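Local coordinates for protein acetone carboxylase alpha subunit (Xanthobacter autotrophicus Py2, PDB 5M45) that forms the alpha subunit of acetone carboxylase, a large metal-containing member of the hydantoinase B/oxoprolinase family that assembles with other chains into a six-chain complex, at residues T202-G207 and L217-R222; F380-P383 and W387-P390; V659-R662 and Q668-V671. All coordinates share one frame; numbering follows the deposited sequence.

How the contacts relate
Contacts 1 and 2 are both buried and both belong to the hydantoinase B/oxoprolinase part of the chain, yet they do not touch: their nearest atoms lie about 15 Å apart. Contact 1 ties strand 204-208 to helix 214-222 through a single ion pair, next to a second subunit. Contact 2 lies closer to the chain's centre, where the end of strand 378-381 meets the loop that follows it through an amide-to-backbone bond and apolar packing. Contact 3 is a surface hairpin, 661-663 with 669-671, built mainly on main-chain bonds. It sits on the opposite side of the chain's centre from the other two, its own centre about 62 Å from that of contact 1.

Contact 1: T202-G207 and L217-R222; sequences TCRKVG and LHESQR
Arg204 and Glu219 approach each other obliquely, with Glu219 OE1 at the edge of the guanidinium, and this one pair carries the whole contact between strand 204-207 and helix 217-222. The arginine runs out fully extended, with CG trans to the backbone N (chi1 178°), which carries its guanidinium across to the helix. There Arg204 NH1 donates to Glu219 OE1 over 3.1 Å in a salt bridge. The carboxylate oxygen lies in the guanidinium plane, but the two flat groups are turned 61° apart, so OE1 is met from above the carboxylate plane and the familiar coplanar, two-pronged pairing does not form. A water takes the place of the second prong: it accepts from Arg204 NH2 at 2.9 Å and gives a weak bond to Glu219 OE2. OE1 also bonds Tyr199 OH, its strongest partner, while Thr202 N of this chain bonds Glu219 OE1 of the second subunit. Trp216 and Tyr199 pack against the arginine. Strand 204-208 belongs to a seven-stranded antiparallel sheet and has a classic beta bulge at Val206 and Gly207 opposite Ile138; the salt bridge thus joins helix 214-222 to a bulged strand of the sheet, beside a second subunit.

Contact 2: F380-P383 and W387-P390; sequences FRLP and WMNP
Leu382 faces Met388 and Asn389 across the loop that follows strand 378-381. Its CB starts the contact, 4.0 Å from Asn389 CB and slightly farther from Met388 CG. With chi1 at -45°, CG stands opposite the carbonyl carbon, and the branch CD1 extends to the methionine, meeting CG at 4.0 Å and the backbone O of Met388 at 3.8 Å. The two side chains lie at a slant to each other. Met388 then bends at both chi2 and chi3, which brings its CE over one face of the Trp387 ring, 3.4 Å above the plane and displaced toward the rim. Phe352 of helix 349-361 packs on both Leu382 and Met388.

The polar half of the contact is the asparagine amide. Asn389 ND2 donates to Leu382 O at 3.0 Å, nearly straight at 167°, with the acceptor close to the amide plane and the donor tilted from the carbonyl plane. ND2 also bonds Glu776 OE2, at the C-terminus of the chain, so two acceptors fix the rotation of the amide. Leu382 itself shares backbone bonding with Glu775. A side-chain-to-backbone bond thus closes the loop leaving strand 378-381, the last strand of the mixed sheet 286-297, 313-324, 330-333 and 378-381, beside which the C-terminal residues run.

Contact 3: V659-R662 and Q668-V671; sequences VVVR and QYGV
Arg662 and Gly670 face each other as a hydrogen-bonded pair of an antiparallel beta hairpin, strands 661-663 and 669-671, and the two backbone bonds between them are the strongest polar links of the contact. Arg662 N gives its hydrogen to Gly670 O over 3.0 Å, and Gly670 N returns one to Arg662 O over 2.9 Å. Each of these carbonyl oxygens also receives a CA-H...O contact: Val661 CA approaches Gly670 O at 3.3 Å, and Tyr669 CA approaches Arg662 O at 3.4 Å. Each oxygen thus has one N-H bond and one weaker CA-H contact, as is common in antiparallel pairs.

The next pair along, Val661 with Val671, is non-hydrogen-bonded, its CA atoms 4.7 Å apart, and both residues send their side chains to the same face of the sheet. Arg662 projects from the other face, where its guanidinium finds a partner beyond the two segments: NH1 forms a salt bridge with Asp672, directly after the second strand.

Farther out, helices 636-645 and 673-690 both pack on the hairpin. Ile643 of the first touches both Val661 and Tyr669, and Asn644 OD1 accepts from Tyr669 N. Thr676 of the second touches Val659 and Val671, while its hydroxyl bonds Val660 N.

Across the two strands, Val661 and Tyr669 are diagonal neighbours whose side chains cross at about a right angle. The tyrosine has CG opposite its carbonyl carbon (chi1 -70°), which brings Tyr669 CD1 to the valine methyl, Val661 CG2, 3.6 Å away at an oblique approach.

Contact 1: T202-G207 and L217-R222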
loop_
_atom_site.group_PDB
_atom_site.type_symbol
_atom_site.label_atom_id
_atom_site.label_comp_id
_atom_site.label_asym_id
_atom_site.label_seq_id
_atom_site.Cartn_x
_atom_site.Cartn_y
_atom_site.Cartn_z
ATOM N N THR A 202 -9.463 4.428 -1.315
ATOM C CA THR A 202 -10.684 4.952 -0.671
ATOM C C THR A 202 -11.408 5.992 -1.536
ATOM O O THR A 202 -11.065 7.166 -1.489
ATOM C CB THR A 202 -10.377 5.528 0.733
ATOM O OG1 THR A 202 -9.768 4.534 1.554
ATOM C CG2 THR A 202 -11.665 6.032 1.432
ATOM N N CYS A 203 -12.388 5.549 -2.324
ATOM C CA CYS A 203 -13.206 6.438 -3.188
ATOM C C CYS A 203 -12.363 7.524 -3.918
ATOM O O CYS A 203 -12.688 8.727 -3.932
ATOM C CB CYS A 203 -14.352 7.039 -2.357
ATOM S SG CYS A 203 -15.604 5.826 -1.836
ATOM N N ARG A 204 -11.298 7.060 -4.582
ATOM C CA ARG A 204 -10.347 7.968 -5.240
ATOM C C ARG A 204 -10.890 8.446 -6.588
ATOM O O ARG A 204 -11.418 7.656 -7.368
ATOM C CB ARG A 204 -9.020 7.251 -5.409
ATOM C CG ARG A 204 -7.921 8.056 -6.130
ATOM C CD ARG A 204 -6.568 7.379 -6.065
ATOM N NE ARG A 204 -5.591 8.103 -6.869
ATOM C CZ ARG A 204 -4.282 7.795 -6.952
ATOM N NH1 ARG A 204 -3.767 6.791 -6.253
ATOM N NH2 ARG A 204 -3.484 8.508 -7.736
ATOM N N LYS A 205 -10.759 9.742 -6.880
ATOM C CA LYS A 205 -11.041 10.219 -8.238
ATOM C C LYS A 205 -9.810 9.899 -9.119
ATOM O O LYS A 205 -8.753 10.513 -8.968
ATOM C CB LYS A 205 -11.374 11.730 -8.293
ATOM C CG LYS A 205 -11.901 12.166 -9.674
ATOM C CD LYS A 205 -12.176 13.647 -9.846
ATOM C CE LYS A 205 -13.186 14.125 -8.819
ATOM N NZ LYS A 205 -13.747 15.470 -9.116
ATOM N N VAL A 206 -9.966 8.926 -10.015
ATOM C CA VAL A 206 -8.877 8.418 -10.858
ATOM C C VAL A 206 -8.953 8.897 -12.325
ATOM O O VAL A 206 -8.048 8.588 -13.123
ATOM C CB VAL A 206 -8.806 6.887 -10.838
ATOM C CG1 VAL A 206 -8.496 6.408 -9.401
ATOM C CG2 VAL A 206 -10.056 6.202 -11.416
ATOM N N GLY A 207 -9.978 9.672 -12.657
ATOM C CA GLY A 207 -10.127 10.238 -13.984
ATOM C C GLY A 207 -11.181 11.324 -14.061
ATOM O O GLY A 207 -12.051 11.469 -13.171
ATOM N N LEU A 217 -2.416 5.645 -13.060
ATOM C CA LEU A 217 -2.021 4.506 -13.907
ATOM C C LEU A 217 -0.641 3.953 -13.521
ATOM O O LEU A 217 -0.507 2.744 -13.259
ATOM C CB LEU A 217 -2.093 4.869 -15.412
ATOM C CG LEU A 217 -3.474 5.154 -16.008
ATOM C CD1 LEU A 217 -3.382 5.789 -17.394
ATOM C CD2 LEU A 217 -4.361 3.893 -16.062
ATOM N N HIS A 218 0.359 4.842 -13.421
ATOM C CA HIS A 218 1.726 4.427 -13.088
ATOM C C HIS A 218 1.827 3.804 -11.670
ATOM O O HIS A 218 2.481 2.780 -11.468
ATOM C CB HIS A 218 2.736 5.572 -13.261
ATOM C CG HIS A 218 3.085 5.902 -14.695
ATOM N ND1 HIS A 218 4.363 6.249 -15.083
ATOM C CD2 HIS A 218 2.348 5.881 -15.833
ATOM C CE1 HIS A 218 4.394 6.452 -16.389
ATOM N NE2 HIS A 218 3.192 6.215 -16.868
ATOM N N GLU A 219 1.139 4.415 -10.707
ATOM C CA GLU A 219 1.192 3.946 -9.322
ATOM C C GLU A 219 0.530 2.601 -9.123
ATOM O O GLU A 219 1.153 1.645 -8.601
ATOM C CB GLU A 219 0.569 4.995 -8.393
ATOM C CG GLU A 219 0.728 4.697 -6.919
ATOM C CD GLU A 219 -0.036 5.721 -6.054
ATOM O OE1 GLU A 219 -1.138 5.320 -5.631
ATOM O OE2 GLU A 219 0.435 6.882 -5.809
ATOM N N SER A 220 -0.736 2.525 -9.517
ATOM C CA SER A 220 -1.523 1.313 -9.382
ATOM C C SER A 220 -0.840 0.113 -10.020
ATOM O O SER A 220 -0.753 -0.967 -9.394
ATOM C CB SER A 220 -2.971 1.526 -9.905
ATOM O OG SER A 220 -3.029 1.842 -11.284
ATOM N N GLN A 221 -0.289 0.311 -11.211
ATOM C CA GLN A 221 0.278 -0.785 -11.988
ATOM C C GLN A 221 1.532 -1.406 -11.375
ATOM O O GLN A 221 1.802 -2.586 -11.631
ATOM C CB GLN A 221 0.519 -0.327 -13.439
ATOM C CG GLN A 221 -0.847 -0.200 -14.160
ATOM C CD GLN A 221 -0.827 0.623 -15.444
ATOM O OE1 GLN A 221 0.221 0.896 -16.043
ATOM N NE2 GLN A 221 -2.003 1.056 -15.861
ATOM N N ARG A 222 2.289 -0.640 -10.588
ATOM C CA ARG A 222 3.503 -1.125 -9.906
ATOM C C ARG A 222 3.256 -1.610 -8.450
ATOM O O ARG A 222 4.192 -2.106 -7.798
ATOM C CB ARG A 222 4.606 -0.074 -9.915
ATOM C CG ARG A 222 4.367 1.128 -8.994
ATOM C CD ARG A 222 5.380 2.269 -9.236
ATOM N NE ARG A 222 5.342 2.711 -10.619
ATOM C CZ ARG A 222 6.305 3.364 -11.275
ATOM N NH1 ARG A 222 6.134 3.610 -12.584
ATOM N NH2 ARG A 222 7.390 3.830 -10.658
HETATM O O HOH W 1 -0.650 8.292 -8.022
#

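Contact 2: F380-P383 and W387-P390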
loop_
_atom_site.group_PDB
_atom_site.type_symbol
_atom_site.label_atom_id
_atom_site.label_comp_id
_atom_site.label_asym_id
_atom_site.label_seq_id
_atom_site.Cartn_x
_atom_site.Cartn_y
_atom_site.Cartn_z
ATOM N N PHE A 380 -31.144 -6.081 11.082
ATOM C CA PHE A 380 -29.918 -6.772 11.468
ATOM C C PHE A 380 -29.352 -6.187 12.753
ATOM O O PHE A 380 -29.329 -4.973 12.924
ATOM C CB PHE A 380 -28.826 -6.674 10.384
ATOM C CG PHE A 380 -29.227 -7.156 8.999
ATOM C CD1 PHE A 380 -29.070 -8.493 8.623
ATOM C CD2 PHE A 380 -29.656 -6.243 8.024
ATOM C CE1 PHE A 380 -29.367 -8.922 7.331
ATOM C CE2 PHE A 380 -29.943 -6.661 6.730
ATOM C CZ PHE A 380 -29.814 -8.010 6.398
ATOM N N ARG A 381 -28.907 -7.067 13.658
ATOM C CA ARG A 381 -28.181 -6.647 14.864
ATOM C C ARG A 381 -26.821 -7.376 14.957
ATOM O O ARG A 381 -26.776 -8.609 15.140
ATOM C CB ARG A 381 -29.015 -6.843 16.148
ATOM C CG ARG A 381 -28.235 -6.521 17.420
ATOM C CD ARG A 381 -29.096 -6.256 18.668
ATOM N NE ARG A 381 -28.269 -5.886 19.835
ATOM C CZ ARG A 381 -27.569 -6.732 20.613
ATOM N NH1 ARG A 381 -27.584 -8.044 20.417
ATOM N NH2 ARG A 381 -26.855 -6.252 21.628
ATOM N N LEU A 382 -25.739 -6.601 14.814
ATOM C CA LEU A 382 -24.367 -7.090 14.834
ATOM C C LEU A 382 -23.590 -6.325 15.903
ATOM O O LEU A 382 -23.193 -5.171 15.680
ATOM C CB LEU A 382 -23.666 -6.882 13.478
ATOM C CG LEU A 382 -24.324 -7.208 12.128
ATOM C CD1 LEU A 382 -23.319 -7.154 10.967
ATOM C CD2 LEU A 382 -25.003 -8.524 12.167
ATOM N N PRO A 383 -23.374 -6.944 17.076
ATOM C CA PRO A 383 -22.741 -6.169 18.137
ATOM C C PRO A 383 -21.351 -5.641 17.753
ATOM O O PRO A 383 -20.595 -6.353 17.109
ATOM C CB PRO A 383 -22.683 -7.155 19.300
ATOM C CG PRO A 383 -23.855 -8.024 19.072
ATOM C CD PRO A 383 -23.864 -8.234 17.566
ATOM N N TRP A 387 -16.326 -10.069 14.958
ATOM C CA TRP A 387 -15.613 -10.205 13.670
ATOM C C TRP A 387 -16.405 -9.665 12.470
ATOM O O TRP A 387 -15.785 -9.213 11.492
ATOM C CB TRP A 387 -15.151 -11.662 13.420
ATOM C CG TRP A 387 -16.301 -12.660 13.191
ATOM C CD1 TRP A 387 -16.871 -13.508 14.121
ATOM C CD2 TRP A 387 -16.974 -12.887 11.964
ATOM N NE1 TRP A 387 -17.867 -14.254 13.511
ATOM C CE2 TRP A 387 -17.944 -13.890 12.191
ATOM C CE3 TRP A 387 -16.838 -12.358 10.666
ATOM C CZ2 TRP A 387 -18.775 -14.371 11.159
ATOM C CZ3 TRP A 387 -17.675 -12.818 9.666
ATOM C CH2 TRP A 387 -18.623 -13.819 9.906
ATOM N N MET A 388 -17.746 -9.740 12.528
ATOM C CA MET A 388 -18.634 -9.193 11.492
ATOM C C MET A 388 -18.916 -7.667 11.590
ATOM O O MET A 388 -19.489 -7.100 10.677
ATOM C CB MET A 388 -19.961 -9.981 11.368
ATOM C CG MET A 388 -20.920 -9.884 12.555
ATOM S SD MET A 388 -20.671 -11.104 13.855
ATOM C CE MET A 388 -21.318 -12.579 13.048
ATOM N N ASN A 389 -18.509 -7.014 12.682
ATOM C CA ASN A 389 -18.647 -5.534 12.832
ATOM C C ASN A 389 -17.482 -5.028 13.706
ATOM O O ASN A 389 -17.684 -4.590 14.835
ATOM C CB ASN A 389 -20.024 -5.190 13.400
ATOM C CG ASN A 389 -20.328 -3.702 13.434
ATOM O OD1 ASN A 389 -19.658 -2.846 12.766
ATOM N ND2 ASN A 389 -21.324 -3.349 14.237
ATOM N N PRO A 390 -16.246 -5.112 13.175
ATOM C CA PRO A 390 -15.083 -4.815 14.018
ATOM C C PRO A 390 -14.965 -3.368 14.403
ATOM O O PRO A 390 -15.464 -2.492 13.697
ATOM C CB PRO A 390 -13.877 -5.236 13.160
ATOM C CG PRO A 390 -14.433 -6.060 12.047
ATOM C CD PRO A 390 -15.837 -5.599 11.823
#

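Contact 3: V659-R662 and Q668-V671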
loop_
_atom_site.group_PDB
_atom_site.type_symbol
_atom_site.label_atom_id
_atom_site.label_comp_id
_atom_site.label_asym_id
_atom_site.label_seq_id
_atom_site.Cartn_x
_atom_site.Cartn_y
_atom_site.Cartn_z
ATOM N N VAL A 659 -26.671 -50.277 4.038
ATOM C CA VAL A 659 -26.960 -50.951 2.767
ATOM C C VAL A 659 -25.860 -51.969 2.459
ATOM O O VAL A 659 -24.663 -51.655 2.537
ATOM C CB VAL A 659 -27.127 -49.920 1.607
ATOM C CG1 VAL A 659 -27.317 -50.617 0.261
ATOM C CG2 VAL A 659 -28.296 -48.971 1.888
ATOM N N VAL A 660 -26.279 -53.201 2.152
ATOM C CA VAL A 660 -25.364 -54.265 1.747
ATOM C C VAL A 660 -25.330 -54.325 0.223
ATOM O O VAL A 660 -26.352 -54.570 -0.417
ATOM C CB VAL A 660 -25.789 -55.632 2.330
ATOM C CG1 VAL A 660 -24.815 -56.738 1.891
ATOM C CG2 VAL A 660 -25.876 -55.546 3.860
ATOM N N VAL A 661 -24.157 -54.086 -0.350
ATOM C CA VAL A 661 -23.934 -54.237 -1.804
ATOM C C VAL A 661 -22.984 -55.367 -2.115
ATOM O O VAL A 661 -22.198 -55.749 -1.260
ATOM C CB VAL A 661 -23.419 -52.925 -2.464
ATOM C CG1 VAL A 661 -24.457 -51.820 -2.308
ATOM C CG2 VAL A 661 -22.083 -52.485 -1.903
ATOM N N ARG A 662 -23.107 -55.901 -3.334
ATOM C CA ARG A 662 -22.215 -56.926 -3.887
ATOM C C ARG A 662 -21.955 -56.702 -5.359
ATOM O O ARG A 662 -22.825 -56.305 -6.100
ATOM C CB ARG A 662 -22.789 -58.322 -3.755
ATOM C CG ARG A 662 -22.172 -59.049 -2.548
ATOM C CD ARG A 662 -22.487 -60.526 -2.423
ATOM N NE ARG A 662 -23.907 -60.838 -2.397
ATOM C CZ ARG A 662 -24.725 -60.669 -1.357
ATOM N NH1 ARG A 662 -25.984 -61.014 -1.528
ATOM N NH2 ARG A 662 -24.357 -60.149 -0.173
ATOM N N GLN A 668 -20.206 -54.269 -11.618
ATOM C CA GLN A 668 -21.093 -53.251 -11.018
ATOM C C GLN A 668 -21.708 -53.728 -9.693
ATOM O O GLN A 668 -22.138 -54.874 -9.584
ATOM C CB GLN A 668 -22.229 -52.906 -11.981
ATOM C CG GLN A 668 -21.793 -52.239 -13.278
ATOM C CD GLN A 668 -21.289 -50.835 -13.069
ATOM O OE1 GLN A 668 -22.078 -49.897 -12.906
ATOM N NE2 GLN A 668 -19.963 -50.676 -13.044
ATOM N N TYR A 669 -21.738 -52.855 -8.699
ATOM C CA TYR A 669 -22.388 -53.169 -7.421
ATOM C C TYR A 669 -23.919 -53.154 -7.539
ATOM O O TYR A 669 -24.499 -52.289 -8.161
ATOM C CB TYR A 669 -21.946 -52.192 -6.323
ATOM C CG TYR A 669 -20.515 -52.355 -5.888
ATOM C CD1 TYR A 669 -20.165 -53.272 -4.887
ATOM C CD2 TYR A 669 -19.491 -51.594 -6.469
ATOM C CE1 TYR A 669 -18.848 -53.398 -4.454
ATOM C CE2 TYR A 669 -18.169 -51.715 -6.056
ATOM C CZ TYR A 669 -17.852 -52.633 -5.062
ATOM O OH TYR A 669 -16.556 -52.760 -4.633
ATOM N N GLY A 670 -24.561 -54.121 -6.912
ATOM C CA GLY A 670 -26.031 -54.192 -6.793
ATOM C C GLY A 670 -26.463 -54.436 -5.351
ATOM O O GLY A 670 -25.651 -54.825 -4.526
ATOM N N VAL A 671 -27.731 -54.214 -5.051
ATOM C CA VAL A 671 -28.227 -54.290 -3.673
ATOM C C VAL A 671 -28.661 -55.713 -3.298
ATOM O O VAL A 671 -29.372 -56.356 -4.060
ATOM C CB VAL A 671 -29.450 -53.363 -3.492
ATOM C CG1 VAL A 671 -30.078 -53.525 -2.103
ATOM C CG2 VAL A 671 -29.044 -51.900 -3.762
#